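Local coordinates for protein fructokinase (Xylella fastidiosa Temecula1, PDB 3LJS) that probably transfers a phosphoryl group from ATP to fructose, as a sugar kinase of the PfkB (ribokinase-like) family, at residues Phe107-Pro110 against Pro111-Asp114; Asp144-Glu147 against Val148-Gly152; Ala263-Gly266 against Gly267-Tyr270; Gln274-Asp278 against Ala279-Ile283. All coordinates share one frame; numbering follows the deposited sequence.

Contact 1 (Phe107-Pro110 against Pro111-Asp114); sequences FYRP and PAAD
R109 and D114, five residues apart along the loop that follows strand 103-108, are joined by a two-pronged salt bridge. NE of R109 reaches OD1 of D114 at 3.1 Å, and NH2 of R109 reaches OD2 of D114 at 2.6 Å with an N-H...O angle of 162°. Each carboxylate oxygen uses its syn lone pair, and the guanidinium and carboxylate planes lie only 11° apart, so the two flat groups meet edge to edge. CG of R109 lies opposite the backbone N (chi1 -172°) and the chain then stays extended as far as NE, which carries the guanidinium past A112. Both residues are buried; hydrogen bonds from NH2 to N138 O and from NH1 to T141 OG1 satisfy further N-H groups and help fix the guanidinium's rotation.

A water donates to Y108 O at 2.8 Å and to P111 O at 2.9 Å, bridging the carbonyls, while R109 CA-H points at P111 O, with 3.6 Å between CA and O. The two prolines, which have no N-H to offer, suit such a loop.

CB of A112 rests against CG of R109 at 3.9 Å, a methyl alongside the aliphatic stem.

Y108 OH is hydrogen-bonded to T90 O of the second subunit. The arrangement marks where strand 103-108 leaves the small lid sheet characteristic of ribokinase-like sugar kinases.

Contact 2 (Asp144-Glu147 against Val148-Gly152); sequences DIAE and VTFEG
The carbonyl oxygen of I145 has two polar neighbours from one residue: T149 N donates to I145 O at 2.9 Å, and T149 OG1 lies 3.0 Å from the same oxygen. The threonine hydroxyl is set beside its own backbone N by chi1 of -55°, which folds OG1 back toward the preceding turn. S139 O is hydrogen-bonded to the same hydroxyl. Threonine thus supplies a polar group in a buried place together with an apolar methyl.

One step on, A146 O accepts from F150 N at 2.9 Å and also stands 3.1 Å above the F150 ring plane, offset toward the rim. The phenylalanine's chi1 of -58° swings the ring back over this carbonyl and brings CE2 within 4.0 Å of the A146 methyl, where a small side chain fits neatly.

On the outer face, E147 and E151 place OE1 of one 4.5 Å from OE1 of the other. R154 forms salt bridges to both, which probably offsets the repulsion between the like charges. Toward the interior, V148 sets CG2 3.3 Å from D144 O.

Helix 143-158 forms the crossover between strands 130-136 and 162-166 of a beta-alpha-beta unit. V148 and T149 lean on F10 of strand 6-10, whereas A146 and F150 meet R183 of the adjacent helix 181-189.

Contact 3 (Ala263-Gly266 against Gly267-Tyr270); sequences AFVG and GMLY
V265 meets residues one turn ahead on two counts, through its carbonyl and through its branched side chain. L269 N donates to V265 O at 2.9 Å in an almost perfectly straight bond, 179° at the hydrogen, with the donor almost in line with the C=O bond. The side chains lie side by side and point the same way: CG1 of V265 touches CD1 of L269 at 3.8 Å, and CG of L269 sits 3.3 Å from V265 O. The leucine's chi1 of -58° sets CG beside its own N, close to the carbonyl that accepts from that N-H. A beta-branched valine followed by leucine four residues later makes a compact apolar stripe, which faces H134 on strand 130-136, with V265 reaching K195 as well.

This helix, 262-275, starts directly after the ATP-binding G261. In PfkB kinases the segment at that helix start forms an anion hole for the phosphate being transferred, and such a role is likely here.

G266, the residue after the valine, contributes backbone alone. Its carbonyl O receives Y270 N at 2.9 Å, and CB of Y270 comes within 3.1 Å of the same oxygen. G266 and G267 in succession present only backbone on their side of the helix, and both are buried.

M268, a selenomethionine, is extended as far as SE and then turns at chi3 (73°), which brings CE to 4.4 Å from V265 CG1. Its long, flexible, apolar chain suits a crevice whose walls include L228 and V193 of the sheet and L296 and A299 of helix 289-305.

Contact 4 (Gln274-Asp278 against Ala279-Ile283); sequences QQFDD and AAALI
Beyond F276, where the chain leaves helical angles, a type I beta turn from D278 to A281 leads into the next helix, with A281 N donating to D278 O at 3.1 Å. That bond is bent, 144° at the hydrogen, and the donor stands well above the carbonyl plane.

The same N-H has a second acceptor in the aspartate's side chain: OD1 of D278, 3.2 Å from A281 N, makes a weak capping bond at 130°. A chi1 of 51° places CG between the backbone N and the carbonyl carbon, the crowded position, and folds the short carboxylate back toward A281 N, at the turn into the helix. A negative charge there probably interacts favourably with the helix dipole.

F276 carries the apolar side. Its CB touches CB of A281 at 3.7 Å, a methyl small enough to let the two backbones approach. The ring reaches further: CE2 is 4.0 Å from CD1 of L282, while A281 O lies over one face, 4.2 Å above the plane and offset toward the rim. F272 and F285, one ring from each helix, also meet this phenylalanine, the latter edge-to-face, and I162 of strand 162-166 packs on both F276 and L282.

This is a tight connection between two consecutive helices, 262-275 and 281-286, with an aspartate's weak capping bond at the surface and an aromatic side chain buried beneath.

Contacts 1 and 2 touch: D114 O packs against I145 CD1 at 3.7 Å, so the exit from the lid meets the crossover helix of the main domain. Contacts 3 and 4 follow one another on helix 262-275, their centres 15 Å apart. The pairs stay separate, with nearest atoms about 12 Å apart between contacts 2 and 4, about 13 Å between contacts 2 and 3 and about 25 Å between contacts 1 and 4, which lie on opposite sides of the chain's centre. Contact 3 is nearest the nucleotide site, empty in this chain: the side chain of V265 is about 3 Å from that of the ATP-binding K195. In contact 1, the side chain of R109 lies about 8 Å from that of ATP-binding R170; contacts 2 and 4 are remote.

Contact 1 (Phe107-Pro110 against Pro111-Asp114)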
loop_
_atom_site.group_PDB
_atom_site.type_symbol
_atom_site.label_atom_id
_atom_site.label_comp_id
_atom_site.label_asym_id
_atom_site.label_seq_id
_atom_site.Cartn_x
_atom_site.Cartn_y
_atom_site.Cartn_z
ATOM N N PHE B 107 -5.996 4.422 -3.369
ATOM C CA PHE B 107 -4.850 3.992 -4.157
ATOM C C PHE B 107 -3.487 4.306 -3.559
ATOM O O PHE B 107 -3.274 5.377 -2.989
ATOM C CB PHE B 107 -4.896 4.642 -5.544
ATOM C CG PHE B 107 -6.097 4.270 -6.358
ATOM C CD1 PHE B 107 -6.145 3.059 -7.037
ATOM C CD2 PHE B 107 -7.177 5.141 -6.461
ATOM C CE1 PHE B 107 -7.253 2.717 -7.814
ATOM C CE2 PHE B 107 -8.290 4.811 -7.233
ATOM C CZ PHE B 107 -8.326 3.593 -7.911
ATOM N N TYR B 108 -2.565 3.358 -3.696
ATOM C CA TYR B 108 -1.195 3.560 -3.264
ATOM C C TYR B 108 -0.477 3.666 -4.605
ATOM O O TYR B 108 0.152 2.706 -5.073
ATOM C CB TYR B 108 -0.689 2.367 -2.436
ATOM C CG TYR B 108 -1.128 2.454 -0.987
ATOM C CD1 TYR B 108 -0.224 2.813 0.017
ATOM C CD2 TYR B 108 -2.470 2.291 -0.638
ATOM C CE1 TYR B 108 -0.654 3.016 1.335
ATOM C CE2 TYR B 108 -2.909 2.494 0.673
ATOM C CZ TYR B 108 -1.996 2.863 1.650
ATOM O OH TYR B 108 -2.438 3.126 2.925
ATOM N N ARG B 109 -0.599 4.834 -5.241
ATOM C CA ARG B 109 0.019 5.015 -6.543
ATOM C C ARG B 109 0.616 6.358 -6.979
ATOM O O ARG B 109 1.042 6.479 -8.125
ATOM C CB ARG B 109 -0.940 4.520 -7.634
ATOM C CG ARG B 109 -0.327 4.485 -9.032
ATOM C CD ARG B 109 -1.221 3.736 -9.988
ATOM N NE ARG B 109 -0.645 3.607 -11.319
ATOM C CZ ARG B 109 -0.764 4.512 -12.285
ATOM N NH1 ARG B 109 -1.438 5.637 -12.076
ATOM N NH2 ARG B 109 -0.241 4.270 -13.480
ATOM N N PRO B 110 0.628 7.399 -6.125
ATOM C CA PRO B 110 1.276 8.542 -6.782
ATOM C C PRO B 110 2.600 7.941 -7.276
ATOM O O PRO B 110 3.028 8.215 -8.397
ATOM C CB PRO B 110 1.447 9.543 -5.644
ATOM C CG PRO B 110 0.218 9.282 -4.801
ATOM C CD PRO B 110 0.132 7.757 -4.780
ATOM N N PRO B 111 3.261 7.110 -6.429
ATOM C CA PRO B 111 4.520 6.434 -6.767
ATOM C C PRO B 111 4.202 4.933 -6.862
ATOM O O PRO B 111 3.494 4.391 -6.010
ATOM C CB PRO B 111 5.408 6.751 -5.580
ATOM C CG PRO B 111 4.461 6.623 -4.449
ATOM C CD PRO B 111 3.159 7.250 -4.962
ATOM N N ALA B 112 4.698 4.274 -7.903
ATOM C CA ALA B 112 4.461 2.847 -8.092
ATOM C C ALA B 112 5.337 2.307 -9.220
ATOM O O ALA B 112 5.785 3.054 -10.089
ATOM C CB ALA B 112 2.985 2.589 -8.399
ATOM N N ALA B 113 5.565 1.001 -9.206
ATOM C CA ALA B 113 6.403 0.367 -10.208
ATOM C C ALA B 113 5.981 0.609 -11.656
ATOM O O ALA B 113 6.821 0.928 -12.502
ATOM C CB ALA B 113 6.477 -1.130 -9.939
ATOM N N ASP B 114 4.688 0.468 -11.945
ATOM C CA ASP B 114 4.211 0.630 -13.320
ATOM C C ASP B 114 4.478 2.012 -13.917
ATOM O O ASP B 114 4.565 2.163 -15.138
ATOM C CB ASP B 114 2.712 0.295 -13.422
ATOM C CG ASP B 114 1.822 1.399 -12.889
ATOM O OD1 ASP B 114 1.548 1.432 -11.666
ATOM O OD2 ASP B 114 1.393 2.246 -13.700
HETATM O O HOH W 1 2.816 2.099 -4.382
#

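Contact 2 (Asp144-Glu147 against Val148-Gly152)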
loop_
_atom_site.group_PDB
_atom_site.type_symbol
_atom_site.label_atom_id
_atom_site.label_comp_id
_atom_site.label_asym_id
_atom_site.label_seq_id
_atom_site.Cartn_x
_atom_site.Cartn_y
_atom_site.Cartn_z
ATOM N N ASP B 144 6.117 11.906 -17.489
ATOM C CA ASP B 144 7.016 10.876 -18.001
ATOM C C ASP B 144 6.311 9.635 -18.548
ATOM O O ASP B 144 6.583 9.204 -19.670
ATOM C CB ASP B 144 8.007 10.452 -16.913
ATOM C CG ASP B 144 9.024 11.539 -16.587
ATOM O OD1 ASP B 144 9.843 11.321 -15.672
ATOM O OD2 ASP B 144 9.012 12.603 -17.242
ATOM N N ILE B 145 5.411 9.055 -17.764
ATOM C CA ILE B 145 4.713 7.862 -18.214
ATOM C C ILE B 145 3.796 8.179 -19.403
ATOM O O ILE B 145 3.635 7.360 -20.310
ATOM C CB ILE B 145 3.921 7.211 -17.049
ATOM C CG1 ILE B 145 3.491 5.795 -17.442
ATOM C CG2 ILE B 145 2.723 8.068 -16.675
ATOM C CD1 ILE B 145 4.662 4.845 -17.690
ATOM N N ALA B 146 3.217 9.374 -19.418
ATOM C CA ALA B 146 2.345 9.775 -20.519
ATOM C C ALA B 146 3.114 9.793 -21.839
ATOM O O ALA B 146 2.630 9.296 -22.857
ATOM C CB ALA B 146 1.752 11.152 -20.247
ATOM N N GLU B 147 4.313 10.373 -21.823
ATOM C CA GLU B 147 5.133 10.444 -23.025
ATOM C C GLU B 147 5.498 9.042 -23.499
ATOM O O GLU B 147 5.561 8.783 -24.700
ATOM C CB GLU B 147 6.408 11.258 -22.766
ATOM C CG GLU B 147 7.429 11.171 -23.903
ATOM C CD GLU B 147 6.906 11.704 -25.234
ATOM O OE1 GLU B 147 7.532 11.405 -26.274
ATOM O OE2 GLU B 147 5.884 12.427 -25.245
ATOM N N VAL B 148 5.743 8.142 -22.553
ATOM C CA VAL B 148 6.072 6.757 -22.887
ATOM C C VAL B 148 4.867 6.111 -23.591
ATOM O O VAL B 148 5.022 5.386 -24.580
ATOM C CB VAL B 148 6.425 5.949 -21.611
ATOM C CG1 VAL B 148 6.514 4.466 -21.932
ATOM C CG2 VAL B 148 7.762 6.442 -21.034
ATOM N N THR B 149 3.666 6.392 -23.090
ATOM C CA THR B 149 2.458 5.836 -23.689
ATOM C C THR B 149 2.273 6.397 -25.109
ATOM O O THR B 149 1.980 5.648 -26.044
ATOM C CB THR B 149 1.195 6.148 -22.828
ATOM O OG1 THR B 149 1.399 5.686 -21.484
ATOM C CG2 THR B 149 -0.040 5.442 -23.397
ATOM N N PHE B 150 2.465 7.702 -25.282
ATOM C CA PHE B 150 2.307 8.300 -26.603
ATOM C C PHE B 150 3.316 7.705 -27.583
ATOM O O PHE B 150 2.966 7.384 -28.717
ATOM C CB PHE B 150 2.481 9.822 -26.546
ATOM C CG PHE B 150 1.517 10.518 -25.617
ATOM C CD1 PHE B 150 0.183 10.123 -25.542
ATOM C CD2 PHE B 150 1.937 11.602 -24.848
ATOM C CE1 PHE B 150 -0.723 10.797 -24.714
ATOM C CE2 PHE B 150 1.039 12.286 -24.017
ATOM C CZ PHE B 150 -0.290 11.882 -23.951
ATOM N N GLU B 151 4.562 7.547 -27.137
ATOM C CA GLU B 151 5.613 6.986 -27.981
ATOM C C GLU B 151 5.263 5.557 -28.375
ATOM O O GLU B 151 5.512 5.136 -29.506
ATOM C CB GLU B 151 6.960 7.022 -27.249
ATOM C CG GLU B 151 8.154 6.514 -28.056
ATOM C CD GLU B 151 8.342 7.231 -29.400
ATOM O OE1 GLU B 151 7.917 8.398 -29.538
ATOM O OE2 GLU B 151 8.935 6.623 -30.320
ATOM N N GLY B 152 4.690 4.811 -27.435
ATOM C CA GLY B 152 4.290 3.450 -27.737
ATOM C C GLY B 152 3.208 3.443 -28.807
ATOM O O GLY B 152 3.226 2.611 -29.718
#

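Contact 3 (Ala263-Gly266 against Gly267-Tyr270)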
loop_
_atom_site.group_PDB
_atom_site.type_symbol
_atom_site.label_atom_id
_atom_site.label_comp_id
_atom_site.label_asym_id
_atom_site.label_seq_id
_atom_site.Cartn_x
_atom_site.Cartn_y
_atom_site.Cartn_z
ATOM N N ALA B 263 -13.339 -6.614 -20.234
ATOM C CA ALA B 263 -13.603 -7.906 -20.869
ATOM C C ALA B 263 -14.171 -7.657 -22.265
ATOM O O ALA B 263 -13.792 -8.325 -23.226
ATOM C CB ALA B 263 -14.581 -8.728 -20.025
ATOM N N PHE B 264 -15.083 -6.692 -22.363
ATOM C CA PHE B 264 -15.688 -6.314 -23.639
ATOM C C PHE B 264 -14.563 -5.944 -24.619
ATOM O O PHE B 264 -14.551 -6.373 -25.782
ATOM C CB PHE B 264 -16.612 -5.104 -23.428
ATOM C CG PHE B 264 -17.214 -4.561 -24.695
ATOM C CD1 PHE B 264 -18.482 -4.958 -25.108
ATOM C CD2 PHE B 264 -16.505 -3.664 -25.483
ATOM C CE1 PHE B 264 -19.036 -4.470 -26.288
ATOM C CE2 PHE B 264 -17.046 -3.170 -26.662
ATOM C CZ PHE B 264 -18.315 -3.573 -27.068
ATOM N N VAL B 265 -13.616 -5.140 -24.141
ATOM C CA VAL B 265 -12.496 -4.712 -24.969
ATOM C C VAL B 265 -11.656 -5.903 -25.405
ATOM O O VAL B 265 -11.265 -6.002 -26.566
ATOM C CB VAL B 265 -11.604 -3.707 -24.225
ATOM C CG1 VAL B 265 -10.359 -3.393 -25.056
ATOM C CG2 VAL B 265 -12.393 -2.423 -23.971
ATOM N N GLY B 266 -11.384 -6.804 -24.469
ATOM C CA GLY B 266 -10.607 -7.985 -24.793
ATOM C C GLY B 266 -11.328 -8.781 -25.868
ATOM O O GLY B 266 -10.712 -9.252 -26.823
ATOM N N GLY B 267 -12.640 -8.923 -25.717
ATOM C CA GLY B 267 -13.409 -9.658 -26.703
ATOM C C GLY B 267 -13.314 -9.006 -28.074
ATOM O O GLY B 267 -13.137 -9.684 -29.084
HETATM N N MSE B 268 -13.420 -7.683 -28.106
HETATM C CA MSE B 268 -13.342 -6.938 -29.357
HETATM C C MSE B 268 -11.976 -7.061 -30.036
HETATM O O MSE B 268 -11.895 -7.392 -31.221
HETATM C CB MSE B 268 -13.655 -5.457 -29.102
HETATM C CG MSE B 268 -13.490 -4.565 -30.324
HETATM SE SE MSE B 268 -13.902 -2.702 -29.926
HETATM C CE MSE B 268 -12.328 -2.273 -28.880
ATOM N N LEU B 269 -10.906 -6.783 -29.295
ATOM C CA LEU B 269 -9.566 -6.864 -29.869
ATOM C C LEU B 269 -9.241 -8.296 -30.295
ATOM O O LEU B 269 -8.597 -8.511 -31.321
ATOM C CB LEU B 269 -8.528 -6.341 -28.872
ATOM C CG LEU B 269 -8.750 -4.886 -28.414
ATOM C CD1 LEU B 269 -7.598 -4.449 -27.506
ATOM C CD2 LEU B 269 -8.834 -3.964 -29.629
ATOM N N TYR B 270 -9.693 -9.271 -29.510
ATOM C CA TYR B 270 -9.467 -10.672 -29.847
ATOM C C TYR B 270 -10.039 -10.958 -31.239
ATOM O O TYR B 270 -9.379 -11.577 -32.077
ATOM C CB TYR B 270 -10.152 -11.599 -28.835
ATOM C CG TYR B 270 -10.300 -13.025 -29.338
ATOM C CD1 TYR B 270 -9.230 -13.925 -29.293
ATOM C CD2 TYR B 270 -11.490 -13.450 -29.924
ATOM C CE1 TYR B 270 -9.348 -15.217 -29.831
ATOM C CE2 TYR B 270 -11.619 -14.728 -30.463
ATOM C CZ TYR B 270 -10.548 -15.605 -30.417
ATOM O OH TYR B 270 -10.689 -16.858 -30.981
#

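Contact 4 (Gln274-Asp278 against Ala279-Ile283)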
loop_
_atom_site.group_PDB
_atom_site.type_symbol
_atom_site.label_atom_id
_atom_site.label_comp_id
_atom_site.label_asym_id
_atom_site.label_seq_id
_atom_site.Cartn_x
_atom_site.Cartn_y
_atom_site.Cartn_z
ATOM N N GLN B 274 -8.228 -11.949 -34.944
ATOM C CA GLN B 274 -8.586 -13.185 -35.633
ATOM C C GLN B 274 -9.022 -12.921 -37.079
ATOM O O GLN B 274 -8.644 -13.649 -37.996
ATOM C CB GLN B 274 -9.735 -13.899 -34.903
ATOM C CG GLN B 274 -9.390 -14.492 -33.538
ATOM C CD GLN B 274 -8.388 -15.641 -33.618
ATOM O OE1 GLN B 274 -8.537 -16.555 -34.430
ATOM N NE2 GLN B 274 -7.370 -15.602 -32.766
ATOM N N GLN B 275 -9.807 -11.867 -37.276
ATOM C CA GLN B 275 -10.346 -11.541 -38.592
ATOM C C GLN B 275 -9.533 -10.646 -39.527
ATOM O O GLN B 275 -9.658 -10.764 -40.746
ATOM C CB GLN B 275 -11.746 -10.942 -38.422
ATOM C CG GLN B 275 -12.685 -11.823 -37.610
ATOM C CD GLN B 275 -14.076 -11.241 -37.495
ATOM O OE1 GLN B 275 -14.244 -10.064 -37.169
ATOM N NE2 GLN B 275 -15.087 -12.066 -37.758
ATOM N N PHE B 276 -8.712 -9.755 -38.982
ATOM C CA PHE B 276 -7.927 -8.853 -39.829
ATOM C C PHE B 276 -6.599 -9.446 -40.298
ATOM O O PHE B 276 -5.854 -10.015 -39.502
ATOM C CB PHE B 276 -7.632 -7.541 -39.093
ATOM C CG PHE B 276 -8.855 -6.786 -38.644
ATOM C CD1 PHE B 276 -10.109 -7.051 -39.186
ATOM C CD2 PHE B 276 -8.741 -5.770 -37.694
ATOM C CE1 PHE B 276 -11.226 -6.316 -38.793
ATOM C CE2 PHE B 276 -9.851 -5.029 -37.294
ATOM C CZ PHE B 276 -11.095 -5.300 -37.844
ATOM N N ASP B 277 -6.296 -9.311 -41.590
ATOM C CA ASP B 277 -5.024 -9.817 -42.113
ATOM C C ASP B 277 -3.944 -8.846 -41.673
ATOM O O ASP B 277 -2.811 -9.236 -41.400
ATOM C CB ASP B 277 -5.007 -9.866 -43.648
ATOM C CG ASP B 277 -6.013 -10.839 -44.221
ATOM O OD1 ASP B 277 -6.227 -11.910 -43.613
ATOM O OD2 ASP B 277 -6.576 -10.534 -45.297
ATOM N N ASP B 278 -4.309 -7.571 -41.622
ATOM C CA ASP B 278 -3.387 -6.518 -41.231
ATOM C C ASP B 278 -4.148 -5.300 -40.714
ATOM O O ASP B 278 -5.381 -5.290 -40.673
ATOM C CB ASP B 278 -2.509 -6.107 -42.419
ATOM C CG ASP B 278 -3.322 -5.798 -43.676
ATOM O OD1 ASP B 278 -4.433 -5.234 -43.564
ATOM O OD2 ASP B 278 -2.835 -6.107 -44.785
ATOM N N ALA B 279 -3.399 -4.272 -40.334
ATOM C CA ALA B 279 -3.978 -3.048 -39.801
ATOM C C ALA B 279 -4.924 -2.365 -40.778
ATOM O O ALA B 279 -5.942 -1.799 -40.374
ATOM C CB ALA B 279 -2.867 -2.083 -39.402
ATOM N N ALA B 280 -4.588 -2.410 -42.063
ATOM C CA ALA B 280 -5.418 -1.771 -43.076
ATOM C C ALA B 280 -6.832 -2.342 -43.105
ATOM O O ALA B 280 -7.770 -1.662 -43.513
ATOM C CB ALA B 280 -4.765 -1.904 -44.457
ATOM N N ALA B 281 -6.987 -3.587 -42.665
ATOM C CA ALA B 281 -8.301 -4.227 -42.650
ATOM C C ALA B 281 -9.317 -3.494 -41.768
ATOM O O ALA B 281 -10.525 -3.674 -41.933
ATOM C CB ALA B 281 -8.171 -5.682 -42.193
ATOM N N LEU B 282 -8.842 -2.676 -40.828
ATOM C CA LEU B 282 -9.766 -1.944 -39.953
ATOM C C LEU B 282 -10.633 -0.972 -40.762
ATOM O O LEU B 282 -11.811 -0.753 -40.446
ATOM C CB LEU B 282 -8.997 -1.163 -38.875
ATOM C CG LEU B 282 -9.845 -0.271 -37.961
ATOM C CD1 LEU B 282 -10.759 -1.135 -37.110
ATOM C CD2 LEU B 282 -8.946 0.571 -37.073
ATOM N N ILE B 283 -10.050 -0.402 -41.814
ATOM C CA ILE B 283 -10.768 0.549 -42.656
ATOM C C ILE B 283 -11.978 -0.097 -43.331
ATOM O O ILE B 283 -13.082 0.454 -43.302
ATOM C CB ILE B 283 -9.832 1.153 -43.728
ATOM C CG1 ILE B 283 -8.636 1.825 -43.048
ATOM C CG2 ILE B 283 -10.580 2.180 -44.560
ATOM C CD1 ILE B 283 -9.026 2.918 -42.056
#